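PDB 6MJC: monopolin complex subunit CSM1 from Candida glabrata, which binds a segment of the kinetochore protein Dsn1 and, as a subunit of the monopolin complex, probably serves to bring that complex to the kinetochore. Local coordinates for residues 7-12 and 96-101; 32-37 and 68-73; 44-49 and 106-111; 77-82 and 89-94. All coordinates share one frame; numbering follows the deposited sequence.

Overall arrangement
The domain is an antiparallel sheet with helices 5-13 and 101-113 on one face. Interaction 3 is the core contact, three buried side chains joining the middle strand to helix 101-113. Interaction 1 repeats the apolar theme at the surface, linking helix 5-13 to the turn that starts helix 101-113. Interaction 2 lies on the other face, spanning two strands across 44-52, and there a carboxylate enters the packing. Its centre is about 9 Å from that of interaction 3, and Thr35 and Tyr46 tie the two through the sheet backbone. Interaction 4, peripheral and partly buried, sets an aromatic ring against helix 76-85, beside Pro69 and Leu71 of interaction 2.

Interaction 1 (7-12 and 96-101); sequences EIIKDL and FPLRSL
Ile9 of helix 5-13 meets Leu98 of the 3-10 turn after the edge strand 94-96 and Leu101, where helix 101-113 begins, an apolar clasp at the surface of the domain. The two halves of Ile9 are used separately. Its longer branch reaches out until CD1 is 3.6 Å from Leu98 CD2, the two side chains meeting tip to tip. The other branch, CG2, stands anti to the backbone N (CG1 has chi1 -66°) and passes Leu101 in the opposite direction, 3.9 Å from CD2. A beta-branched residue thus serves two leucines from one helical position. Both leucines are offered on the same side because the turn advances by three residues: Leu101 N donates to Leu98 O at 2.9 Å. Phe50 of strand 44-52 touches all three side chains and gives the clasp its floor on the sheet. The turn has a second task, since Arg99 forms a salt bridge with an acidic side chain of the bound peptide and Ser100 OG hydrogen-bonds to the peptide backbone. The whole is an alpha+beta arrangement, two helices on one face of an antiparallel sheet, joined here at the start of the second, in a domain of the Csm1/Pcs1 family.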
loop_
_atom_site.group_PDB
_atom_site.type_symbol
_atom_site.label_atom_id
_atom_site.label_comp_id
_atom_site.label_asym_id
_atom_site.label_seq_id
_atom_site.Cartn_x
_atom_site.Cartn_y
_atom_site.Cartn_z
ATOM N N GLU A 7 -3.687 -9.407 11.008
ATOM C CA GLU A 7 -5.114 -9.133 10.927
ATOM C C GLU A 7 -5.461 -7.907 11.760
ATOM O O GLU A 7 -6.174 -7.007 11.308
ATOM C CB GLU A 7 -5.890 -10.359 11.399
ATOM C CG GLU A 7 -7.093 -10.697 10.564
ATOM C CD GLU A 7 -7.495 -12.148 10.734
ATOM O OE1 GLU A 7 -7.105 -12.974 9.882
ATOM O OE2 GLU A 7 -8.171 -12.463 11.737
ATOM N N ILE A 8 -4.929 -7.848 12.980
ATOM C CA ILE A 8 -5.163 -6.705 13.854
ATOM C C ILE A 8 -4.715 -5.411 13.186
ATOM O O ILE A 8 -5.439 -4.408 13.194
ATOM C CB ILE A 8 -4.446 -6.919 15.197
ATOM C CG1 ILE A 8 -5.055 -8.135 15.912
ATOM C CG2 ILE A 8 -4.532 -5.653 16.048
ATOM C CD1 ILE A 8 -4.228 -8.636 17.082
ATOM N N ILE A 9 -3.514 -5.412 12.592
ATOM C CA ILE A 9 -2.999 -4.197 11.959
ATOM C C ILE A 9 -3.888 -3.779 10.799
ATOM O O ILE A 9 -4.189 -2.590 10.630
ATOM C CB ILE A 9 -1.527 -4.382 11.536
ATOM C CG1 ILE A 9 -0.722 -4.545 12.834
ATOM C CG2 ILE A 9 -1.096 -3.248 10.680
ATOM C CD1 ILE A 9 0.643 -3.948 12.795
ATOM N N LYS A 10 -4.261 -4.734 9.945
ATOM C CA LYS A 10 -5.161 -4.447 8.832
ATOM C C LYS A 10 -6.456 -3.809 9.321
ATOM O O LYS A 10 -6.899 -2.783 8.785
ATOM C CB LYS A 10 -5.475 -5.732 8.054
ATOM C CG LYS A 10 -6.581 -5.581 7.007
ATOM C CD LYS A 10 -7.528 -6.779 7.009
ATOM C CE LYS A 10 -8.867 -6.439 6.358
ATOM N NZ LYS A 10 -9.854 -7.556 6.510
ATOM N N ASP A 11 -7.098 -4.438 10.308
ATOM C CA ASP A 11 -8.393 -3.961 10.800
ATOM C C ASP A 11 -8.311 -2.511 11.261
ATOM O O ASP A 11 -9.253 -1.730 11.088
ATOM C CB ASP A 11 -8.876 -4.846 11.951
ATOM C CG ASP A 11 -9.385 -6.172 11.480
ATOM O OD1 ASP A 11 -9.446 -6.355 10.247
ATOM O OD2 ASP A 11 -9.714 -7.020 12.338
ATOM N N LEU A 12 -7.222 -2.150 11.921
ATOM C CA LEU A 12 -7.060 -0.765 12.310
ATOM C C LEU A 12 -6.732 0.103 11.101
ATOM O O LEU A 12 -7.236 1.221 10.991
ATOM C CB LEU A 12 -5.998 -0.664 13.394
ATOM C CG LEU A 12 -6.309 -1.534 14.631
ATOM C CD1 LEU A 12 -5.132 -1.168 15.608
ATOM C CD2 LEU A 12 -7.659 -1.432 15.266
ATOM N N PHE A 96 8.718 -2.383 2.984
ATOM C CA PHE A 96 9.227 -1.688 4.157
ATOM C C PHE A 96 8.772 -2.429 5.409
ATOM O O PHE A 96 7.799 -3.199 5.372
ATOM C CB PHE A 96 8.816 -0.182 4.171
ATOM C CG PHE A 96 7.333 0.100 3.983
ATOM C CD1 PHE A 96 6.472 0.068 5.066
ATOM C CD2 PHE A 96 6.848 0.437 2.766
ATOM C CE1 PHE A 96 5.095 0.339 4.897
ATOM C CE2 PHE A 96 5.507 0.728 2.580
ATOM C CZ PHE A 96 4.633 0.673 3.660
ATOM N N PRO A 97 9.504 -2.287 6.506
ATOM C CA PRO A 97 9.111 -2.955 7.753
ATOM C C PRO A 97 7.851 -2.346 8.351
ATOM O O PRO A 97 7.466 -1.205 8.064
ATOM C CB PRO A 97 10.327 -2.763 8.658
ATOM C CG PRO A 97 10.943 -1.503 8.163
ATOM C CD PRO A 97 10.757 -1.518 6.668
ATOM N N LEU A 98 7.151 -3.169 9.116
ATOM C CA LEU A 98 5.907 -2.741 9.729
ATOM C C LEU A 98 6.119 -1.493 10.571
ATOM O O LEU A 98 5.234 -0.637 10.671
ATOM C CB LEU A 98 5.388 -3.893 10.573
ATOM C CG LEU A 98 3.901 -4.047 10.752
ATOM C CD1 LEU A 98 3.196 -4.117 9.493
ATOM C CD2 LEU A 98 3.710 -5.351 11.543
ATOM N N ARG A 99 7.287 -1.376 11.206
ATOM C CA ARG A 99 7.523 -0.207 12.038
ATOM C C ARG A 99 7.524 1.111 11.270
ATOM O O ARG A 99 7.533 2.175 11.907
ATOM C CB ARG A 99 8.859 -0.329 12.778
ATOM C CG ARG A 99 10.015 -0.719 11.898
ATOM C CD ARG A 99 11.344 -0.698 12.638
ATOM N NE ARG A 99 12.346 -1.404 11.849
ATOM C CZ ARG A 99 13.153 -0.824 10.974
ATOM N NH1 ARG A 99 13.096 0.490 10.785
ATOM N NH2 ARG A 99 14.017 -1.558 10.293
ATOM N N SER A 100 7.630 1.072 9.950
ATOM C CA SER A 100 7.521 2.257 9.087
ATOM C C SER A 100 6.133 2.506 8.523
ATOM O O SER A 100 5.962 3.428 7.713
ATOM C CB SER A 100 8.523 2.144 7.929
ATOM O OG SER A 100 9.846 2.257 8.461
ATOM N N LEU A 101 5.134 1.710 8.894
ATOM C CA LEU A 101 3.822 1.902 8.289
ATOM C C LEU A 101 3.234 3.261 8.667
ATOM O O LEU A 101 2.615 3.935 7.823
ATOM C CB LEU A 101 2.913 0.763 8.724
ATOM C CG LEU A 101 1.506 0.768 8.136
ATOM C CD1 LEU A 101 1.488 0.677 6.651
ATOM C CD2 LEU A 101 0.686 -0.403 8.738
#

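Interaction 2 (32-37 and 68-73); sequences WFDTSQ and VPLLKQ
Val68, near the end of strand 63-69, sends CG2 to the rim of the Trp32 indole, where it lies near the ring plane, 4.5 Å from CZ3. The touch is light, as befits two strands separated by a third: 44-52 runs between them, and its Lys47 packs against Trp32, Asp34 and Val68. A flat, wide side chain suits this place because it can stretch toward a small branched one across the intervening strand, while its polar end is held by a hydrogen bond from NE1 to Thr29. Acidic side chains of the bound peptide pack on Trp32 and on Val68. This is the face of the antiparallel sheet away from helix 101-113; Pro69, next in line, turns instead to the helix-bearing face, where it meets Met44. At Leu70 the chain comes back to the contact. Its backbone still pairs with Asp45, and its CG lies anti to the carbonyl carbon (chi1 -57°), which carries CD1 over to Asp34. The two side chains cross at about a right angle, and CD1 stands 4.1 Å from each of CG, OD1 and OD2 of Asp34, so the methyl meets the carboxylate as a whole. Further on, Gln73 points back toward strand 30-37 without packing closely on it.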
loop_
_atom_site.group_PDB
_atom_site.type_symbol
_atom_site.label_atom_id
_atom_site.label_comp_id
_atom_site.label_asym_id
_atom_site.label_seq_id
_atom_site.Cartn_x
_atom_site.Cartn_y
_atom_site.Cartn_z
ATOM N N TRP A 32 -3.698 -9.056 1.890
ATOM C CA TRP A 32 -3.576 -8.000 0.906
ATOM C C TRP A 32 -4.865 -7.219 0.826
ATOM O O TRP A 32 -5.952 -7.785 0.958
ATOM C CB TRP A 32 -3.242 -8.558 -0.517
ATOM C CG TRP A 32 -1.936 -9.242 -0.583
ATOM C CD1 TRP A 32 -1.634 -10.504 -0.112
ATOM C CD2 TRP A 32 -0.743 -8.712 -1.111
ATOM N NE1 TRP A 32 -0.322 -10.789 -0.349
ATOM C CE2 TRP A 32 0.259 -9.705 -0.956
ATOM C CE3 TRP A 32 -0.401 -7.484 -1.682
ATOM C CZ2 TRP A 32 1.570 -9.520 -1.396
ATOM C CZ3 TRP A 32 0.913 -7.299 -2.112
ATOM C CH2 TRP A 32 1.879 -8.309 -1.959
ATOM N N PHE A 33 -4.755 -5.908 0.563
ATOM C CA PHE A 33 -5.986 -5.172 0.310
ATOM C C PHE A 33 -5.771 -3.942 -0.547
ATOM O O PHE A 33 -4.705 -3.334 -0.530
ATOM C CB PHE A 33 -6.675 -4.738 1.583
ATOM C CG PHE A 33 -5.801 -4.041 2.553
ATOM C CD1 PHE A 33 -5.085 -4.779 3.471
ATOM C CD2 PHE A 33 -5.717 -2.667 2.595
ATOM C CE1 PHE A 33 -4.291 -4.173 4.403
ATOM C CE2 PHE A 33 -4.927 -2.035 3.559
ATOM C CZ PHE A 33 -4.209 -2.792 4.454
ATOM N N ASP A 34 -6.807 -3.597 -1.306
ATOM C CA ASP A 34 -6.776 -2.437 -2.187
ATOM C C ASP A 34 -7.278 -1.253 -1.379
ATOM O O ASP A 34 -8.231 -1.388 -0.608
ATOM C CB ASP A 34 -7.684 -2.614 -3.395
ATOM C CG ASP A 34 -7.008 -3.314 -4.533
ATOM O OD1 ASP A 34 -5.883 -3.819 -4.363
ATOM O OD2 ASP A 34 -7.617 -3.351 -5.614
ATOM N N THR A 35 -6.659 -0.096 -1.571
ATOM C CA THR A 35 -6.936 1.076 -0.756
ATOM C C THR A 35 -7.024 2.283 -1.672
ATOM O O THR A 35 -6.300 2.377 -2.672
ATOM C CB THR A 35 -5.812 1.344 0.255
ATOM O OG1 THR A 35 -5.477 0.142 0.943
ATOM C CG2 THR A 35 -6.248 2.378 1.268
ATOM N N SER A 36 -7.915 3.190 -1.318
ATOM C CA SER A 36 -7.999 4.535 -1.850
ATOM C C SER A 36 -7.747 5.483 -0.691
ATOM O O SER A 36 -8.355 5.340 0.377
ATOM C CB SER A 36 -9.380 4.757 -2.488
ATOM O OG SER A 36 -9.518 6.084 -2.919
ATOM N N GLN A 37 -6.833 6.416 -0.876
ATOM C CA GLN A 37 -6.523 7.381 0.167
ATOM C C GLN A 37 -6.578 8.782 -0.409
ATOM O O GLN A 37 -6.218 8.993 -1.573
ATOM C CB GLN A 37 -5.143 7.124 0.759
ATOM C CG GLN A 37 -4.904 7.917 1.963
ATOM C CD GLN A 37 -3.625 7.626 2.665
ATOM O OE1 GLN A 37 -3.025 6.586 2.505
ATOM N NE2 GLN A 37 -3.202 8.568 3.474
ATOM N N VAL A 68 1.983 -1.244 -3.464
ATOM C CA VAL A 68 1.868 -1.330 -4.924
ATOM C C VAL A 68 1.041 -0.149 -5.422
ATOM O O VAL A 68 -0.170 -0.073 -5.160
ATOM C CB VAL A 68 1.187 -2.636 -5.355
ATOM C CG1 VAL A 68 1.185 -2.750 -6.928
ATOM C CG2 VAL A 68 1.834 -3.830 -4.776
ATOM N N PRO A 69 1.622 0.826 -6.110
ATOM C CA PRO A 69 0.795 1.926 -6.617
ATOM C C PRO A 69 -0.087 1.466 -7.778
ATOM O O PRO A 69 0.366 0.749 -8.660
ATOM C CB PRO A 69 1.840 2.955 -7.056
ATOM C CG PRO A 69 3.028 2.165 -7.448
ATOM C CD PRO A 69 3.033 0.940 -6.519
ATOM N N LEU A 70 -1.348 1.880 -7.772
ATOM C CA LEU A 70 -2.296 1.504 -8.823
ATOM C C LEU A 70 -2.536 2.721 -9.716
ATOM O O LEU A 70 -3.441 3.531 -9.503
ATOM C CB LEU A 70 -3.562 0.964 -8.182
ATOM C CG LEU A 70 -3.378 -0.216 -7.242
ATOM C CD1 LEU A 70 -4.729 -0.556 -6.494
ATOM C CD2 LEU A 70 -2.808 -1.436 -7.915
ATOM N N LEU A 71 -1.672 2.866 -10.706
ATOM C CA LEU A 71 -1.706 4.034 -11.560
ATOM C C LEU A 71 -2.672 3.867 -12.722
ATOM O O LEU A 71 -3.170 4.851 -13.243
ATOM C CB LEU A 71 -0.299 4.361 -12.069
ATOM C CG LEU A 71 0.806 4.347 -10.989
ATOM C CD1 LEU A 71 2.145 4.703 -11.573
ATOM C CD2 LEU A 71 0.441 5.278 -9.857
ATOM N N LYS A 72 -2.976 2.634 -13.132
ATOM C CA LYS A 72 -3.884 2.412 -14.245
ATOM C C LYS A 72 -5.249 3.020 -13.997
ATOM O O LYS A 72 -5.944 3.409 -14.954
ATOM C CB LYS A 72 -4.019 0.905 -14.443
ATOM C CG LYS A 72 -3.004 0.312 -15.384
ATOM C CD LYS A 72 -3.148 -1.197 -15.389
ATOM C CE LYS A 72 -2.705 -1.803 -16.706
ATOM N NZ LYS A 72 -1.421 -1.230 -17.194
ATOM N N GLN A 73 -5.620 3.144 -12.718
ATOM C CA GLN A 73 -6.924 3.651 -12.316
ATOM C C GLN A 73 -7.037 5.159 -12.428
ATOM O O GLN A 73 -8.134 5.685 -12.235
ATOM C CB GLN A 73 -7.236 3.295 -10.852
ATOM C CG GLN A 73 -7.428 1.850 -10.528
ATOM C CD GLN A 73 -7.862 1.666 -9.087
ATOM O OE1 GLN A 73 -8.533 2.523 -8.509
ATOM N NE2 GLN A 73 -7.466 0.555 -8.496
#

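Interaction 3 (44-49 and 106-111); sequences MDYKLG and IKMSKS
Met108 of helix 101-113 packs on Met44 and Tyr46 of strand 44-52, the middle strand of the antiparallel sheet, in a buried helix-on-sheet contact. The packing is close around its thioether. CG is anti to the backbone N (chi1 179°), and bends at chi2 and chi3 bring SD to Met44 and CE to Tyr46. SD comes 4.0 Å from Met44 CG, the two methionines crossing at about a right angle, and CE lies obliquely to the Tyr46 ring, 4.0 Å from CD2 and 4.1 Å from CE2. Flexible, unbranched methionine suits such a seam because it can fit its shape to an aromatic neighbour. The ring of Tyr46 is fixed from several directions: Leu48 CG sits at its edge in plane, Phe104 meets it edge-to-face, and its OH is hydrogen-bonded to Gln37 OE1. Across the helix the character changes. Lys110 is exposed and Lys107 partly so, long charged side chains that tolerate water well; the Lys107 amine also lies at long, weak range from an acidic side chain of the bound peptide. Ser111, buried on that same helix, satisfies its hydroxyl locally: OG donates to Lys107 O over 2.7 Å from above the carbonyl plane, 37° out of it, while Ser111 N reaches the same oxygen from the opposite face.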
loop_
_atom_site.group_PDB
_atom_site.type_symbol
_atom_site.label_atom_id
_atom_site.label_comp_id
_atom_site.label_asym_id
_atom_site.label_seq_id
_atom_site.Cartn_x
_atom_site.Cartn_y
_atom_site.Cartn_z
ATOM N N MET A 44 -5.091 8.794 -4.309
ATOM C CA MET A 44 -4.164 7.764 -4.726
ATOM C C MET A 44 -4.740 6.399 -4.381
ATOM O O MET A 44 -5.223 6.186 -3.258
ATOM C CB MET A 44 -2.823 7.973 -4.040
ATOM C CG MET A 44 -1.781 6.972 -4.412
ATOM S SD MET A 44 -1.196 7.310 -6.100
ATOM C CE MET A 44 -0.221 5.853 -6.235
ATOM N N ASP A 45 -4.747 5.513 -5.370
ATOM C CA ASP A 45 -5.101 4.128 -5.154
ATOM C C ASP A 45 -3.830 3.300 -5.049
ATOM O O ASP A 45 -2.860 3.488 -5.804
ATOM C CB ASP A 45 -6.010 3.581 -6.266
ATOM C CG ASP A 45 -7.445 4.056 -6.153
ATOM O OD1 ASP A 45 -8.233 3.474 -5.382
ATOM O OD2 ASP A 45 -7.798 5.002 -6.865
ATOM N N TYR A 46 -3.835 2.379 -4.104
ATOM C CA TYR A 46 -2.700 1.479 -3.926
ATOM C C TYR A 46 -3.169 0.205 -3.250
ATOM O O TYR A 46 -4.235 0.150 -2.629
ATOM C CB TYR A 46 -1.566 2.141 -3.118
ATOM C CG TYR A 46 -1.924 2.638 -1.721
ATOM C CD1 TYR A 46 -1.764 1.809 -0.621
ATOM C CD2 TYR A 46 -2.371 3.923 -1.506
ATOM C CE1 TYR A 46 -2.082 2.256 0.689
ATOM C CE2 TYR A 46 -2.701 4.380 -0.203
ATOM C CZ TYR A 46 -2.538 3.546 0.873
ATOM O OH TYR A 46 -2.822 3.970 2.164
ATOM N N LYS A 47 -2.330 -0.807 -3.336
ATOM C CA LYS A 47 -2.537 -2.087 -2.669
ATOM C C LYS A 47 -1.447 -2.242 -1.623
ATOM O O LYS A 47 -0.296 -1.905 -1.893
ATOM C CB LYS A 47 -2.463 -3.187 -3.734
ATOM C CG LYS A 47 -2.770 -4.583 -3.295
ATOM C CD LYS A 47 -2.588 -5.458 -4.568
ATOM C CE LYS A 47 -2.727 -6.898 -4.218
ATOM N NZ LYS A 47 -2.443 -7.698 -5.409
ATOM N N LEU A 48 -1.815 -2.673 -0.411
ATOM C CA LEU A 48 -0.861 -3.039 0.630
ATOM C C LEU A 48 -0.877 -4.549 0.800
ATOM O O LEU A 48 -1.945 -5.175 0.846
ATOM C CB LEU A 48 -1.202 -2.385 1.971
ATOM C CG LEU A 48 -0.935 -0.884 2.080
ATOM C CD1 LEU A 48 -1.160 -0.494 3.486
ATOM C CD2 LEU A 48 0.471 -0.503 1.611
ATOM N N GLY A 49 0.297 -5.114 0.966
ATOM C CA GLY A 49 0.432 -6.493 1.363
ATOM C C GLY A 49 1.154 -6.636 2.681
ATOM O O GLY A 49 2.213 -6.040 2.877
ATOM N N ILE A 106 1.604 8.766 7.036
ATOM C CA ILE A 106 1.752 10.207 7.209
ATOM C C ILE A 106 2.288 10.858 5.941
ATOM O O ILE A 106 1.800 11.913 5.525
ATOM C CB ILE A 106 2.674 10.509 8.390
ATOM C CG1 ILE A 106 2.035 10.051 9.701
ATOM C CG2 ILE A 106 2.971 12.022 8.458
ATOM C CD1 ILE A 106 2.926 10.153 10.907
ATOM N N LYS A 107 3.339 10.281 5.351
ATOM C CA LYS A 107 3.911 10.804 4.103
ATOM C C LYS A 107 2.866 10.847 3.000
ATOM O O LYS A 107 2.713 11.859 2.292
ATOM C CB LYS A 107 5.088 9.926 3.674
ATOM C CG LYS A 107 5.747 10.260 2.324
ATOM C CD LYS A 107 6.304 11.658 2.305
ATOM C CE LYS A 107 7.628 11.747 3.017
ATOM N NZ LYS A 107 8.259 13.072 2.737
ATOM N N MET A 108 2.114 9.759 2.847
ATOM C CA MET A 108 1.086 9.736 1.804
ATOM C C MET A 108 0.026 10.791 2.078
ATOM O O MET A 108 -0.394 11.515 1.168
ATOM C CB MET A 108 0.439 8.356 1.698
ATOM C CG MET A 108 -0.658 8.266 0.645
ATOM S SD MET A 108 -0.068 8.273 -1.030
ATOM C CE MET A 108 0.599 6.613 -1.095
ATOM N N SER A 109 -0.412 10.908 3.333
ATOM C CA SER A 109 -1.495 11.814 3.643
ATOM C C SER A 109 -1.055 13.254 3.429
ATOM O O SER A 109 -1.792 14.057 2.849
ATOM C CB SER A 109 -1.961 11.572 5.080
ATOM O OG SER A 109 -3.143 12.314 5.318
ATOM N N LYS A 110 0.167 13.583 3.828
ATOM C CA LYS A 110 0.631 14.950 3.673
ATOM C C LYS A 110 0.883 15.275 2.211
ATOM O O LYS A 110 0.610 16.394 1.767
ATOM C CB LYS A 110 1.904 15.169 4.473
ATOM C CG LYS A 110 1.680 15.270 5.991
ATOM C CD LYS A 110 2.977 15.607 6.727
ATOM C CE LYS A 110 2.734 15.759 8.236
ATOM N NZ LYS A 110 3.999 15.909 9.015
ATOM N N SER A 111 1.436 14.322 1.463
ATOM C CA SER A 111 1.728 14.556 0.054
ATOM C C SER A 111 0.447 14.836 -0.711
ATOM O O SER A 111 0.401 15.754 -1.539
ATOM C CB SER A 111 2.475 13.368 -0.537
ATOM O OG SER A 111 3.684 13.117 0.165
#

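Interaction 4 (77-82 and 89-94); sequences EELQEL and YLFETL
The Phe91 ring meets helix 76-85 chiefly with its rim. At the edge, close to the ring plane, lie two parts of Leu82: its carbonyl O, 3.5 Å from CZ, and its CB, 4.0 Å from the same atom. Leu79 adds CD1 at 4.0 Å from CE1, an oblique approach that belongs neither to a face nor to the edge. Outside the helix, Leu71 and Leu86 also touch the ring. An aromatic residue suits this position because its rim accepts both kinds of neighbour: the aliphatic carbons pack by dispersion, while the slightly positive ring hydrogens can lie comfortably beside a carbonyl oxygen.

The leucines are one helical turn apart and play different parts. Leu82 points toward the ring from its backbone, whereas Leu79 starts off to one side; with CG anti to the backbone N (chi1 -173°), its end swings nearer and slides past Phe91. Leu82 also reaches Leu112 of helix 101-113, so it joins two helices as well as the loop. Phe91 itself is presented by a short turn, closed by a bond from Glu92 N to Tyr89 O of 3.2 Å. Its neighbour Leu90 faces the core at Phe104 and Met108. Beyond the turn, Glu92 forms a salt bridge with a basic side chain of the bound peptide, and Leu94 pairs with a strand of the peptide in a parallel beta ladder. The contact lies in the connection from helix 76-85 to strand 94-96, the edge strand that the Dsn1 peptide extends by beta augmentation.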
loop_
_atom_site.group_PDB
_atom_site.type_symbol
_atom_site.label_atom_id
_atom_site.label_comp_id
_atom_site.label_asym_id
_atom_site.label_seq_id
_atom_site.Cartn_x
_atom_site.Cartn_y
_atom_site.Cartn_z
ATOM N N GLU A 77 -4.430 13.263 -16.518
ATOM C CA GLU A 77 -4.339 14.524 -15.786
ATOM C C GLU A 77 -4.176 14.284 -14.291
ATOM O O GLU A 77 -3.443 15.012 -13.609
ATOM C CB GLU A 77 -5.569 15.396 -16.028
ATOM C CG GLU A 77 -5.573 16.620 -15.100
ATOM C CD GLU A 77 -6.529 17.697 -15.539
ATOM O OE1 GLU A 77 -7.673 17.359 -15.906
ATOM O OE2 GLU A 77 -6.128 18.880 -15.527
ATOM N N GLU A 78 -4.876 13.287 -13.746
ATOM C CA GLU A 78 -4.721 13.006 -12.327
ATOM C C GLU A 78 -3.302 12.531 -12.030
ATOM O O GLU A 78 -2.713 12.886 -11.001
ATOM C CB GLU A 78 -5.748 11.958 -11.866
ATOM C CG GLU A 78 -7.187 12.440 -11.944
ATOM C CD GLU A 78 -8.210 11.311 -11.833
ATOM O OE1 GLU A 78 -9.414 11.629 -11.766
ATOM O OE2 GLU A 78 -7.816 10.107 -11.810
ATOM N N LEU A 79 -2.750 11.690 -12.895
ATOM C CA LEU A 79 -1.391 11.225 -12.671
ATOM C C LEU A 79 -0.402 12.389 -12.706
ATOM O O LEU A 79 0.532 12.447 -11.891
ATOM C CB LEU A 79 -1.025 10.191 -13.725
ATOM C CG LEU A 79 0.314 9.494 -13.520
ATOM C CD1 LEU A 79 0.404 8.841 -12.201
ATOM C CD2 LEU A 79 0.454 8.519 -14.697
ATOM N N GLN A 80 -0.578 13.313 -13.652
ATOM C CA GLN A 80 0.292 14.484 -13.707
ATOM C C GLN A 80 0.252 15.264 -12.400
ATOM O O GLN A 80 1.301 15.666 -11.885
ATOM C CB GLN A 80 -0.094 15.401 -14.863
ATOM C CG GLN A 80 0.114 14.848 -16.267
ATOM C CD GLN A 80 -0.110 15.917 -17.353
ATOM O OE1 GLN A 80 -0.837 15.698 -18.323
ATOM N NE2 GLN A 80 0.526 17.069 -17.185
ATOM N N GLU A 81 -0.948 15.490 -11.845
ATOM C CA GLU A 81 -1.068 16.224 -10.582
ATOM C C GLU A 81 -0.390 15.460 -9.465
ATOM O O GLU A 81 0.335 16.039 -8.653
ATOM C CB GLU A 81 -2.539 16.464 -10.246
ATOM C CG GLU A 81 -3.221 17.469 -11.177
ATOM C CD GLU A 81 -2.717 18.883 -10.948
ATOM O OE1 GLU A 81 -2.266 19.172 -9.823
ATOM O OE2 GLU A 81 -2.773 19.693 -11.886
ATOM N N LEU A 82 -0.604 14.153 -9.407
ATOM C CA LEU A 82 0.001 13.381 -8.332
ATOM C C LEU A 82 1.525 13.412 -8.426
ATOM O O LEU A 82 2.211 13.441 -7.401
ATOM C CB LEU A 82 -0.492 11.927 -8.376
ATOM C CG LEU A 82 -1.946 11.756 -7.947
ATOM C CD1 LEU A 82 -2.429 10.335 -8.240
ATOM C CD2 LEU A 82 -2.116 12.094 -6.474
ATOM N N TYR A 89 9.362 7.810 -5.248
ATOM C CA TYR A 89 9.280 6.415 -4.813
ATOM C C TYR A 89 7.864 5.927 -4.606
ATOM O O TYR A 89 7.638 4.697 -4.601
ATOM C CB TYR A 89 10.100 6.206 -3.556
ATOM C CG TYR A 89 9.788 7.103 -2.406
ATOM C CD1 TYR A 89 8.653 6.923 -1.639
ATOM C CD2 TYR A 89 10.658 8.120 -2.058
ATOM C CE1 TYR A 89 8.371 7.768 -0.555
ATOM C CE2 TYR A 89 10.402 8.942 -0.947
ATOM C CZ TYR A 89 9.262 8.769 -0.224
ATOM O OH TYR A 89 9.025 9.619 0.828
ATOM N N LEU A 90 6.904 6.835 -4.475
ATOM C CA LEU A 90 5.534 6.385 -4.341
ATOM C C LEU A 90 4.888 6.012 -5.676
ATOM O O LEU A 90 3.705 5.675 -5.691
ATOM C CB LEU A 90 4.694 7.445 -3.629
ATOM C CG LEU A 90 4.999 7.684 -2.147
ATOM C CD1 LEU A 90 4.065 8.710 -1.573
ATOM C CD2 LEU A 90 4.887 6.348 -1.392
ATOM N N PHE A 91 5.618 6.052 -6.772
ATOM C CA PHE A 91 5.172 5.544 -8.069
ATOM C C PHE A 91 5.893 4.234 -8.409
ATOM O O PHE A 91 5.877 3.779 -9.564
ATOM C CB PHE A 91 5.371 6.651 -9.126
ATOM C CG PHE A 91 4.552 7.881 -8.809
ATOM C CD1 PHE A 91 3.182 7.916 -9.083
ATOM C CD2 PHE A 91 5.117 8.963 -8.111
ATOM C CE1 PHE A 91 2.398 9.009 -8.699
ATOM C CE2 PHE A 91 4.365 10.045 -7.759
ATOM C CZ PHE A 91 2.993 10.083 -8.024
ATOM N N GLU A 92 6.524 3.605 -7.424
ATOM C CA GLU A 92 7.053 2.264 -7.627
ATOM C C GLU A 92 6.637 1.301 -6.531
ATOM O O GLU A 92 6.203 1.691 -5.435
ATOM C CB GLU A 92 8.584 2.260 -7.694
ATOM C CG GLU A 92 9.234 3.187 -6.753
ATOM C CD GLU A 92 10.718 3.292 -7.019
ATOM O OE1 GLU A 92 11.315 2.281 -7.451
ATOM O OE2 GLU A 92 11.283 4.383 -6.807
ATOM N N THR A 93 6.810 0.016 -6.810
ATOM C CA THR A 93 6.484 -0.989 -5.786
ATOM C C THR A 93 7.563 -1.004 -4.722
ATOM O O THR A 93 8.736 -1.058 -5.049
ATOM C CB THR A 93 6.336 -2.382 -6.410
ATOM O OG1 THR A 93 5.240 -2.299 -7.329
ATOM C CG2 THR A 93 6.065 -3.426 -5.334
ATOM N N LEU A 94 7.167 -0.943 -3.459
ATOM C CA LEU A 94 8.070 -0.822 -2.335
ATOM C C LEU A 94 7.846 -1.955 -1.334
ATOM O O LEU A 94 6.738 -2.454 -1.167
ATOM C CB LEU A 94 7.846 0.530 -1.595
ATOM C CG LEU A 94 7.943 1.795 -2.452
ATOM C CD1 LEU A 94 7.603 3.048 -1.610
ATOM C CD2 LEU A 94 9.345 1.940 -2.993
#